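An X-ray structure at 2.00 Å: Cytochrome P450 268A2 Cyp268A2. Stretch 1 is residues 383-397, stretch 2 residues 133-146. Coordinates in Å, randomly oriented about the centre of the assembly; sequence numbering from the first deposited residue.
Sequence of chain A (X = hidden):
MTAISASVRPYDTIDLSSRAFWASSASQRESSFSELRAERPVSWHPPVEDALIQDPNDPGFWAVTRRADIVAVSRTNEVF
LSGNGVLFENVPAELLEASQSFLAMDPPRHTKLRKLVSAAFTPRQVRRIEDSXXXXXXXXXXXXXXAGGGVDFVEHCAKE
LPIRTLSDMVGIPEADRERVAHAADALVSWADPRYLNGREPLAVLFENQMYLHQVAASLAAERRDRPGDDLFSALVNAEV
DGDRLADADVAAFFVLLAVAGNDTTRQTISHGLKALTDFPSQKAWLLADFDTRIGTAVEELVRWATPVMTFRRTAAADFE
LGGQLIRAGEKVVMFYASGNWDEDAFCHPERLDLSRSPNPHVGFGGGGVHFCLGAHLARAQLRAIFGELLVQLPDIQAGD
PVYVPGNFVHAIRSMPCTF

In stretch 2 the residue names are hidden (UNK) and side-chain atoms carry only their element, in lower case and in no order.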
ATOM      1  N   ARG A 383      -5.535   7.500  13.322  1.00 19.81           N
ATOM      2  CA  ARG A 383      -5.913   8.377  14.425  1.00 20.96           C
ATOM      3  C   ARG A 383      -6.365   7.575  15.640  1.00 21.37           C
ATOM      4  O   ARG A 383      -6.040   7.921  16.784  1.00 22.44           O
ATOM      5  CB  ARG A 383      -7.022   9.337  13.975  1.00 21.68           C
ATOM      6  CG  ARG A 383      -6.585  10.378  12.951  1.00 21.95           C
ATOM      7  CD  ARG A 383      -7.637  11.475  12.801  1.00 23.97           C
ATOM      8  NE  ARG A 383      -8.978  10.924  12.622  1.00 25.59           N
ATOM      9  CZ  ARG A 383      -9.561  10.744  11.442  1.00 26.33           C
ATOM     10  NH1 ARG A 383      -8.923  11.071  10.327  1.00 25.97           N
ATOM     11  NH2 ARG A 383     -10.784  10.233  11.378  1.00 27.18           N
ATOM     12  N   ALA A 384      -7.113   6.494  15.412  1.00 21.18           N
ATOM     13  CA  ALA A 384      -7.673   5.728  16.517  1.00 21.99           C
ATOM     14  C   ALA A 384      -6.619   4.876  17.215  1.00 21.90           C
ATOM     15  O   ALA A 384      -6.580   4.828  18.449  1.00 22.65           O
ATOM     16  CB  ALA A 384      -8.819   4.849  16.017  1.00 22.24           C
ATOM     17  N   ILE A 385      -5.758   4.199  16.450  1.00 21.01           N
ATOM     18  CA  ILE A 385      -4.809   3.272  17.060  1.00 21.48           C
ATOM     19  C   ILE A 385      -3.702   4.028  17.789  1.00 21.77           C
ATOM     20  O   ILE A 385      -3.232   3.595  18.848  1.00 22.03           O
ATOM     21  CB  ILE A 385      -4.245   2.301  16.004  1.00 21.30           C
ATOM     22  CG1 ILE A 385      -3.501   1.147  16.682  1.00 22.07           C
ATOM     23  CG2 ILE A 385      -3.343   3.021  15.007  1.00 20.60           C
ATOM     24  CD1 ILE A 385      -4.395   0.247  17.507  1.00 23.18           C
ATOM     25  N   PHE A 386      -3.275   5.172  17.250  1.00 21.83           N
ATOM     26  CA  PHE A 386      -2.217   5.929  17.907  1.00 23.31           C
ATOM     27  C   PHE A 386      -2.749   6.739  19.080  1.00 25.77           C
ATOM     28  O   PHE A 386      -1.998   7.029  20.017  1.00 26.39           O
ATOM     29  CB  PHE A 386      -1.511   6.835  16.898  1.00 22.55           C
ATOM     30  CG  PHE A 386      -0.505   6.113  16.047  1.00 22.16           C
ATOM     31  CD1 PHE A 386       0.691   5.673  16.590  1.00 22.64           C
ATOM     32  CD2 PHE A 386      -0.763   5.859  14.711  1.00 21.49           C
ATOM     33  CE1 PHE A 386       1.616   5.000  15.813  1.00 22.12           C
ATOM     34  CE2 PHE A 386       0.158   5.186  13.929  1.00 21.13           C
ATOM     35  CZ  PHE A 386       1.348   4.756  14.480  1.00 21.34           C
ATOM     36  N   GLY A 387      -4.031   7.105  19.052  1.00 27.76           N
ATOM     37  CA  GLY A 387      -4.629   7.729  20.218  1.00 31.21           C
ATOM     38  C   GLY A 387      -4.804   6.750  21.363  1.00 34.39           C
ATOM     39  O   GLY A 387      -4.623   7.106  22.530  1.00 35.91           O
ATOM     40  N   GLU A 388      -5.152   5.500  21.045  1.00 35.07           N
ATOM     41  CA  GLU A 388      -5.313   4.490  22.085  1.00 36.26           C
ATOM     42  C   GLU A 388      -3.973   4.032  22.638  1.00 36.60           C
ATOM     43  O   GLU A 388      -3.872   3.723  23.831  1.00 37.12           O
ATOM     44  CB  GLU A 388      -6.100   3.295  21.546  1.00 36.00           C
ATOM     45  CG  GLU A 388      -7.587   3.551  21.413  1.00 36.80           C
ATOM     46  CD  GLU A 388      -8.177   4.187  22.657  1.00 38.96           C
ATOM     47  OE1 GLU A 388      -7.817   3.765  23.778  1.00 40.08           O
ATOM     48  OE2 GLU A 388      -8.998   5.115  22.516  1.00 39.69           O
ATOM     49  N   LEU A 389      -2.940   3.974  21.795  1.00 37.08           N
ATOM     50  CA  LEU A 389      -1.608   3.648  22.290  1.00 39.25           C
ATOM     51  C   LEU A 389      -1.106   4.709  23.257  1.00 42.28           C
ATOM     52  O   LEU A 389      -0.341   4.400  24.177  1.00 43.62           O
ATOM     53  CB  LEU A 389      -0.632   3.483  21.124  1.00 38.34           C
ATOM     54  CG  LEU A 389      -0.764   2.197  20.303  1.00 37.78           C
ATOM     55  CD1 LEU A 389       0.001   2.313  18.991  1.00 36.78           C
ATOM     56  CD2 LEU A 389      -0.294   0.989  21.099  1.00 38.24           C
ATOM     57  N   LEU A 390      -1.529   5.961  23.073  1.00 43.18           N
ATOM     58  CA  LEU A 390      -1.155   7.017  24.005  1.00 44.52           C
ATOM     59  C   LEU A 390      -2.080   7.060  25.215  1.00 45.64           C
ATOM     60  O   LEU A 390      -1.667   7.513  26.288  1.00 46.41           O
ATOM     61  CB  LEU A 390      -1.154   8.369  23.291  1.00 44.42           C
ATOM     62  CG  LEU A 390      -0.094   8.555  22.203  1.00 43.75           C
ATOM     63  CD1 LEU A 390       0.047  10.022  21.829  1.00 43.77           C
ATOM     64  CD2 LEU A 390       1.240   7.982  22.648  1.00 44.04           C
ATOM     65  N   VAL A 391      -3.322   6.599  25.067  1.00 46.01           N
ATOM     66  CA  VAL A 391      -4.244   6.569  26.198  1.00 47.28           C
ATOM     67  C   VAL A 391      -3.864   5.453  27.164  1.00 47.76           C
ATOM     68  O   VAL A 391      -3.800   5.658  28.382  1.00 49.01           O
ATOM     69  CB  VAL A 391      -5.695   6.419  25.703  1.00 47.38           C
ATOM     70  CG1 VAL A 391      -6.563   5.752  26.766  1.00 48.48           C
ATOM     71  CG2 VAL A 391      -6.269   7.774  25.322  1.00 47.44           C
ATOM     72  N   GLN A 392      -3.586   4.261  26.637  1.00 45.42           N
ATOM     73  CA  GLN A 392      -3.395   3.083  27.474  1.00 45.04           C
ATOM     74  C   GLN A 392      -1.931   2.825  27.814  1.00 45.17           C
ATOM     75  O   GLN A 392      -1.620   2.450  28.951  1.00 46.60           O
ATOM     76  CB  GLN A 392      -3.990   1.852  26.783  1.00 44.03           C
ATOM     77  CG  GLN A 392      -5.434   2.033  26.341  1.00 43.62           C
ATOM     78  CD  GLN A 392      -6.168   0.714  26.195  1.00 43.26           C
ATOM     79  OE1 GLN A 392      -5.839  -0.268  26.860  1.00 43.48           O
ATOM     80  NE2 GLN A 392      -7.166   0.685  25.320  1.00 42.74           N
ATOM     81  N   LEU A 393      -1.021   3.012  26.854  1.00 43.64           N
ATOM     82  CA  LEU A 393       0.395   2.691  27.023  1.00 42.64           C
ATOM     83  C   LEU A 393       1.237   3.931  26.751  1.00 41.85           C
ATOM     84  O   LEU A 393       1.883   4.038  25.698  1.00 40.88           O
ATOM     85  CB  LEU A 393       0.806   1.537  26.110  1.00 40.94           C
ATOM     86  CG  LEU A 393       0.014   0.259  26.389  1.00 40.64           C
ATOM     87  CD1 LEU A 393       0.492  -0.905  25.537  1.00 39.65           C
ATOM     88  CD2 LEU A 393       0.118  -0.068  27.866  1.00 41.76           C
ATOM     89  N   PRO A 394       1.280   4.877  27.695  1.00 41.88           N
ATOM     90  CA  PRO A 394       2.006   6.133  27.443  1.00 41.43           C
ATOM     91  C   PRO A 394       3.505   5.957  27.276  1.00 41.55           C
ATOM     92  O   PRO A 394       4.144   6.833  26.683  1.00 41.57           O
ATOM     93  CB  PRO A 394       1.682   6.985  28.683  1.00 42.14           C
ATOM     94  CG  PRO A 394       0.486   6.344  29.310  1.00 42.65           C
ATOM     95  CD  PRO A 394       0.620   4.879  29.011  1.00 42.58           C
ATOM     96  N   ASP A 395       4.086   4.859  27.762  1.00 42.23           N
ATOM     97  CA  ASP A 395       5.527   4.647  27.694  1.00 42.81           C
ATOM     98  C   ASP A 395       5.918   3.603  26.654  1.00 41.98           C
ATOM     99  O   ASP A 395       6.997   3.010  26.755  1.00 42.45           O
ATOM    100  CB  ASP A 395       6.067   4.247  29.068  1.00 44.82           C
ATOM    101  CG  ASP A 395       5.440   5.043  30.196  1.00 46.54           C
ATOM    102  OD1 ASP A 395       5.317   6.278  30.059  1.00 46.65           O
ATOM    103  OD2 ASP A 395       5.068   4.433  31.220  1.00 47.77           O
ATOM    104  N   ILE A 396       5.070   3.368  25.650  1.00 40.99           N
ATOM    105  CA  ILE A 396       5.367   2.346  24.653  1.00 39.99           C
ATOM    106  C   ILE A 396       6.522   2.803  23.771  1.00 39.21           C
ATOM    107  O   ILE A 396       6.633   3.985  23.416  1.00 38.87           O
ATOM    108  CB  ILE A 396       4.115   2.015  23.820  1.00 39.18           C
ATOM    109  CG1 ILE A 396       4.384   0.815  22.908  1.00 38.28           C
ATOM    110  CG2 ILE A 396       3.660   3.217  23.005  1.00 38.60           C
ATOM    111  CD1 ILE A 396       3.199   0.407  22.065  1.00 37.35           C
ATOM    112  N   GLN A 397       7.403   1.865  23.430  1.00 38.92           N
ATOM    113  CA  GLN A 397       8.557   2.134  22.586  1.00 38.19           C
ATOM    114  C   GLN A 397       8.807   0.935  21.685  1.00 36.38           C
ATOM    115  O   GLN A 397       8.676  -0.214  22.120  1.00 36.91           O
ATOM    116  CB  GLN A 397       9.809   2.430  23.423  1.00 39.98           C
ATOM    117  CG  GLN A 397       9.830   3.816  24.041  1.00 41.50           C
ATOM    118  CD  GLN A 397      11.066   4.603  23.655  1.00 42.39           C
ATOM    119  OE1 GLN A 397      12.192   4.129  23.808  1.00 43.49           O
ATOM    120  NE2 GLN A 397      10.860   5.812  23.148  1.00 42.64           N
ATOM    121  N   UNK A 133     -14.285   1.634  14.764  1.00 32.04           N
ATOM    122  CA  UNK A 133     -12.831   1.605  14.644  1.00 29.62           C
ATOM    123  C   UNK A 133     -12.184   2.004  15.964  1.00 29.03           C
ATOM    124  O   UNK A 133     -11.191   1.402  16.393  1.00 27.90           O
ATOM    125  c   UNK A 133     -12.375   2.515  13.488  1.00 27.93           C
ATOM    126  c   UNK A 133     -12.916   1.993  12.155  1.00 27.17           C
ATOM    127  c   UNK A 133     -12.701   2.939  10.994  1.00 26.57           C
ATOM    128  c   UNK A 133     -10.854   2.622  13.449  1.00 26.90           C
ATOM    129  N   UNK A 134     -12.742   3.015  16.634  1.00 29.70           N
ATOM    130  CA  UNK A 134     -12.223   3.420  17.936  1.00 30.33           C
ATOM    131  C   UNK A 134     -12.417   2.320  18.973  1.00 30.68           C
ATOM    132  O   UNK A 134     -11.561   2.116  19.842  1.00 30.26           O
ATOM    133  n   UNK A 134     -13.820   9.413  17.106  1.00 34.05           N
ATOM    134  c   UNK A 134     -13.338   7.147  18.021  1.00 33.22           C
ATOM    135  c   UNK A 134     -12.755   8.441  17.480  1.00 33.21           C
ATOM    136  c   UNK A 134     -12.903   4.710  18.393  1.00 31.56           C
ATOM    137  c   UNK A 134     -12.517   5.942  17.591  1.00 31.60           C
ATOM    138  N   UNK A 135     -13.538   1.601  18.899  1.00 31.52           N
ATOM    139  CA  UNK A 135     -13.794   0.525  19.851  1.00 32.41           C
ATOM    140  C   UNK A 135     -12.860  -0.651  19.590  1.00 31.35           C
ATOM    141  O   UNK A 135     -12.377  -1.298  20.526  1.00 31.92           O
ATOM    142  c   UNK A 135     -16.143   1.179  20.483  1.00 35.25           C
ATOM    143  c   UNK A 135     -17.562   1.254  19.954  1.00 36.08           C
ATOM    144  c   UNK A 135     -15.279   0.116  19.798  1.00 33.78           C
ATOM    145  c   UNK A 135     -15.501  -1.238  20.457  1.00 34.46           C
ATOM    146  N   UNK A 136     -12.574  -0.936  18.317  1.00 30.22           N
ATOM    147  CA  UNK A 136     -11.609  -1.985  17.998  1.00 29.92           C
ATOM    148  C   UNK A 136     -10.199  -1.580  18.414  1.00 29.82           C
ATOM    149  O   UNK A 136      -9.439  -2.404  18.934  1.00 30.12           O
ATOM    150  c   UNK A 136     -12.747  -3.310  16.163  1.00 29.46           C
ATOM    151  o   UNK A 136     -13.112  -4.151  16.983  1.00 30.59           O
ATOM    152  n   UNK A 136     -13.267  -3.224  14.943  1.00 28.68           N
ATOM    153  c   UNK A 136     -11.657  -2.312  16.506  1.00 29.01           C
ATOM    154  N   UNK A 137      -9.837  -0.312  18.200  1.00 30.04           N
ATOM    155  CA  UNK A 137      -8.507   0.155  18.579  1.00 30.77           C
ATOM    156  C   UNK A 137      -8.299   0.070  20.086  1.00 32.33           C
ATOM    157  O   UNK A 137      -7.215  -0.303  20.551  1.00 31.95           O
ATOM    158  c   UNK A 137      -8.294   1.588  18.091  1.00 30.92           C
ATOM    159  N   UNK A 138      -9.324   0.410  20.865  1.00 33.26           N
ATOM    160  CA  UNK A 138      -9.199   0.350  22.317  1.00 34.22           C
ATOM    161  C   UNK A 138      -8.990  -1.079  22.804  1.00 33.06           C
ATOM    162  O   UNK A 138      -8.136  -1.331  23.661  1.00 32.95           O
ATOM    163  c   UNK A 138     -10.446   0.951  22.959  1.00 36.40           C
ATOM    164  n   UNK A 138      -9.936   4.018  25.912  1.00 48.90           N
ATOM    165  c   UNK A 138     -11.391   2.592  24.561  1.00 43.01           C
ATOM    166  c   UNK A 138     -10.908   4.009  24.764  1.00 45.15           C
ATOM    167  c   UNK A 138     -10.198   1.724  24.224  1.00 39.29           C
ATOM    168  N   UNK A 139      -9.776  -2.024  22.286  1.00 32.64           N
ATOM    169  CA  UNK A 139      -9.627  -3.407  22.700  1.00 33.13           C
ATOM    170  C   UNK A 139      -8.325  -4.032  22.242  1.00 32.63           C
ATOM    171  O   UNK A 139      -7.772  -4.893  22.932  1.00 33.39           O
ATOM    172  N   UNK A 140      -7.820  -3.617  21.078  1.00 31.06           N
ATOM    173  CA  UNK A 140      -6.563  -4.165  20.578  1.00 29.52           C
ATOM    174  C   UNK A 140      -5.401  -3.721  21.460  1.00 29.61           C
ATOM    175  O   UNK A 140      -4.556  -4.532  21.857  1.00 29.31           O
ATOM    176  c   UNK A 140      -6.348  -3.763  19.107  1.00 27.17           C
ATOM    177  c   UNK A 140      -7.200  -4.643  18.191  1.00 26.47           C
ATOM    178  c   UNK A 140      -7.547  -4.000  16.871  1.00 25.23           C
ATOM    179  c   UNK A 140      -4.881  -3.871  18.725  1.00 26.00           C
ATOM    180  N   UNK A 141      -5.344  -2.426  21.784  1.00 30.43           N
ATOM    181  CA  UNK A 141      -4.289  -1.934  22.665  1.00 32.31           C
ATOM    182  C   UNK A 141      -4.448  -2.511  24.066  1.00 35.49           C
ATOM    183  O   UNK A 141      -3.454  -2.757  24.761  1.00 35.67           O
ATOM    184  c   UNK A 141      -4.281  -0.394  22.679  1.00 31.75           C
ATOM    185  c   UNK A 141      -3.185   0.130  23.594  1.00 31.88           C
ATOM    186  c   UNK A 141      -4.097   0.146  21.270  1.00 30.49           C
ATOM    187  N   UNK A 142      -5.689  -2.748  24.499  1.00 38.30           N
ATOM    188  CA  UNK A 142      -5.916  -3.387  25.790  1.00 41.77           C
ATOM    189  C   UNK A 142      -5.366  -4.808  25.798  1.00 44.67           C
ATOM    190  O   UNK A 142      -4.674  -5.215  26.739  1.00 45.60           O
ATOM    191  c   UNK A 142      -7.708  -4.009  27.470  1.00 42.17           C
ATOM    192  c   UNK A 142      -7.409  -3.383  26.122  1.00 41.53           C
ATOM    193  o   UNK A 142      -7.093  -3.588  28.472  1.00 42.46           O
ATOM    194  o   UNK A 142      -8.558  -4.922  27.529  1.00 42.32           O
ATOM    195  N   UNK A 143      -5.665  -5.581  24.750  1.00 46.08           N
ATOM    196  CA  UNK A 143      -5.123  -6.933  24.651  1.00 47.40           C
ATOM    197  C   UNK A 143      -3.607  -6.919  24.504  1.00 46.84           C
ATOM    198  O   UNK A 143      -2.931  -7.832  24.989  1.00 47.54           O
ATOM    199  c   UNK A 143      -5.763  -7.674  23.478  1.00 48.15           C
ATOM    200  c   UNK A 143      -7.233  -8.007  23.679  1.00 49.72           C
ATOM    201  c   UNK A 143      -7.980  -8.151  22.367  1.00 50.06           C
ATOM    202  o   UNK A 143      -7.399  -8.701  21.407  1.00 49.73           O
ATOM    203  o   UNK A 143      -9.148  -7.714  22.295  1.00 50.80           O
ATOM    204  N   UNK A 144      -3.059  -5.900  23.838  1.00 45.71           N
ATOM    205  CA  UNK A 144      -1.609  -5.768  23.753  1.00 45.70           C
ATOM    206  C   UNK A 144      -1.001  -5.525  25.128  1.00 48.92           C
ATOM    207  O   UNK A 144       0.054  -6.078  25.457  1.00 50.01           O
ATOM    208  c   UNK A 144       0.217  -4.169  22.814  1.00 42.78           C
ATOM    209  c   UNK A 144      -1.241  -4.632  22.797  1.00 43.54           C
ATOM    210  c   UNK A 144       1.120  -5.219  22.192  1.00 42.38           C
ATOM    211  c   UNK A 144       0.375  -2.833  22.103  1.00 41.76           C
ATOM    212  N   UNK A 145      -1.658  -4.697  25.945  1.00 50.18           N
ATOM    213  CA  UNK A 145      -1.156  -4.424  27.287  1.00 51.72           C
ATOM    214  C   UNK A 145      -1.122  -5.689  28.134  1.00 53.84           C
ATOM    215  O   UNK A 145      -0.156  -5.926  28.869  1.00 53.46           O
ATOM    216  n   UNK A 145      -5.319  -4.004  31.150  1.00 55.60           N
ATOM    217  c   UNK A 145      -4.568  -3.240  30.368  1.00 54.45           C
ATOM    218  n   UNK A 145      -5.011  -2.886  29.169  1.00 53.42           N
ATOM    219  c   UNK A 145      -1.446  -2.831  29.262  1.00 51.82           C
ATOM    220  c   UNK A 145      -2.470  -1.996  30.010  1.00 52.60           C
ATOM    221  c   UNK A 145      -2.016  -3.355  27.958  1.00 51.26           C
ATOM    222  n   UNK A 145      -3.376  -2.832  30.789  1.00 54.15           N
ATOM    223  N   UNK A 146      -2.171  -6.511  28.049  1.00 56.09           N
ATOM    224  CA  UNK A 146      -2.190  -7.770  28.784  1.00 57.34           C
ATOM    225  C   UNK A 146      -1.137  -8.748  28.281  1.00 56.57           C
ATOM    226  O   UNK A 146      -0.718  -9.631  29.036  1.00 57.95           O
ATOM    227  s   UNK A 146      -6.293  -8.316  29.257  1.00 61.37           S
ATOM    228  c   UNK A 146      -4.712  -7.468  29.077  1.00 59.54           C
ATOM    229  c   UNK A 146      -6.175  -9.541  27.956  1.00 60.66           C
ATOM    230  c   UNK A 146      -3.577  -8.406  28.698  1.00 58.34           C
TER

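Position 133 carries four carbons, forked at the first, with one arm two carbons long; the short arm lies against Ala384. This is Ile133, its CG2 4.0 Å from Ala384 CB. Position 134 has four carbons in a row ending in nitrogen, the row passing near Ala384, so it is Lys134; its CG is 4.2 Å from Ala384 CB. Lys134 is exposed, which suits a charged side chain. Position 135 repeats the four-carbon fork of 133, but its CA-to-CB bond points away and it touches nothing on stretch 1: Ile135, on which the contact places no demand. At 136, two carbons, the second bearing one oxygen and one nitrogen, give Asn136, whose amide nitrogen is satisfied elsewhere in the structure.

Position 137 has a single carbon, 3.9 Å from Ala384 CB and 3.7 Å from Ala384 O. It is Ala137, and with Ala384 it pairs two small side chains where the backbones run close, the CA atoms of Ala137 and Ile385 being 5.1 Å apart. Position 138 is another four-carbon row ending in nitrogen, here beside the Glu388 carboxylate. It is Lys138; NZ and Glu388 OE1, 3.0 Å apart, form a salt bridge, which the long chain of this exposed lysine allows.

Position 139 has no side-chain atoms and is Gly139, without contact to stretch 1; a CB would point away and have room. At 140 the fork with one longer arm returns, its short arm 4.3 Å from Ile385 CD1; this is Ile140, apolar and buried. Position 141 has one carbon carrying two more, a compact fork fitting among Ile385, Glu388, Leu389 and Gln392: Val141, with CG2 3.8 Å from Ile385 CD1 and CG1 3.7 Å from Gln392 CB.

Position 142 shows two carbons, the second with two oxygens; CB is 3.6 Å from Gln392 OE1, although the CA-to-CB bond points away overall. It is Asp142, whose carboxylate serves 145. Position 143, three carbons ending in two oxygens, touches nothing on stretch 1, its CA-to-CB bond pointing away: Glu143, charged and exposed. Position 144 has four carbons forked at the second, packed against Leu389, Leu393 and Ile396, hence Leu144; CD2 lies 3.9 Å from Leu393 CD1 and 4.0 Å from Leu389 CD2. At 145, three carbons, a nitrogen and a carbon with two more nitrogens, the carbons against Leu393, identify Arg145. Its CG packs 3.5 Å from Leu393 CD2, while NH1 forms a very short 2.3 Å salt bridge with Asp142 OD1. Position 146, two carbons, sulfur and carbon, is Met146, beyond the contact's demands.

The helix axes approach to 8.5 Å and cross at -40°. Val141 and Gln392 interlock as reciprocal knobs, and Gln392 NE2 donates to Lys138 O at 2.8 Å, adding a polar tie to largely apolar packing.

Stretch 2, residues 133-146: IKINAKGIVDELRM
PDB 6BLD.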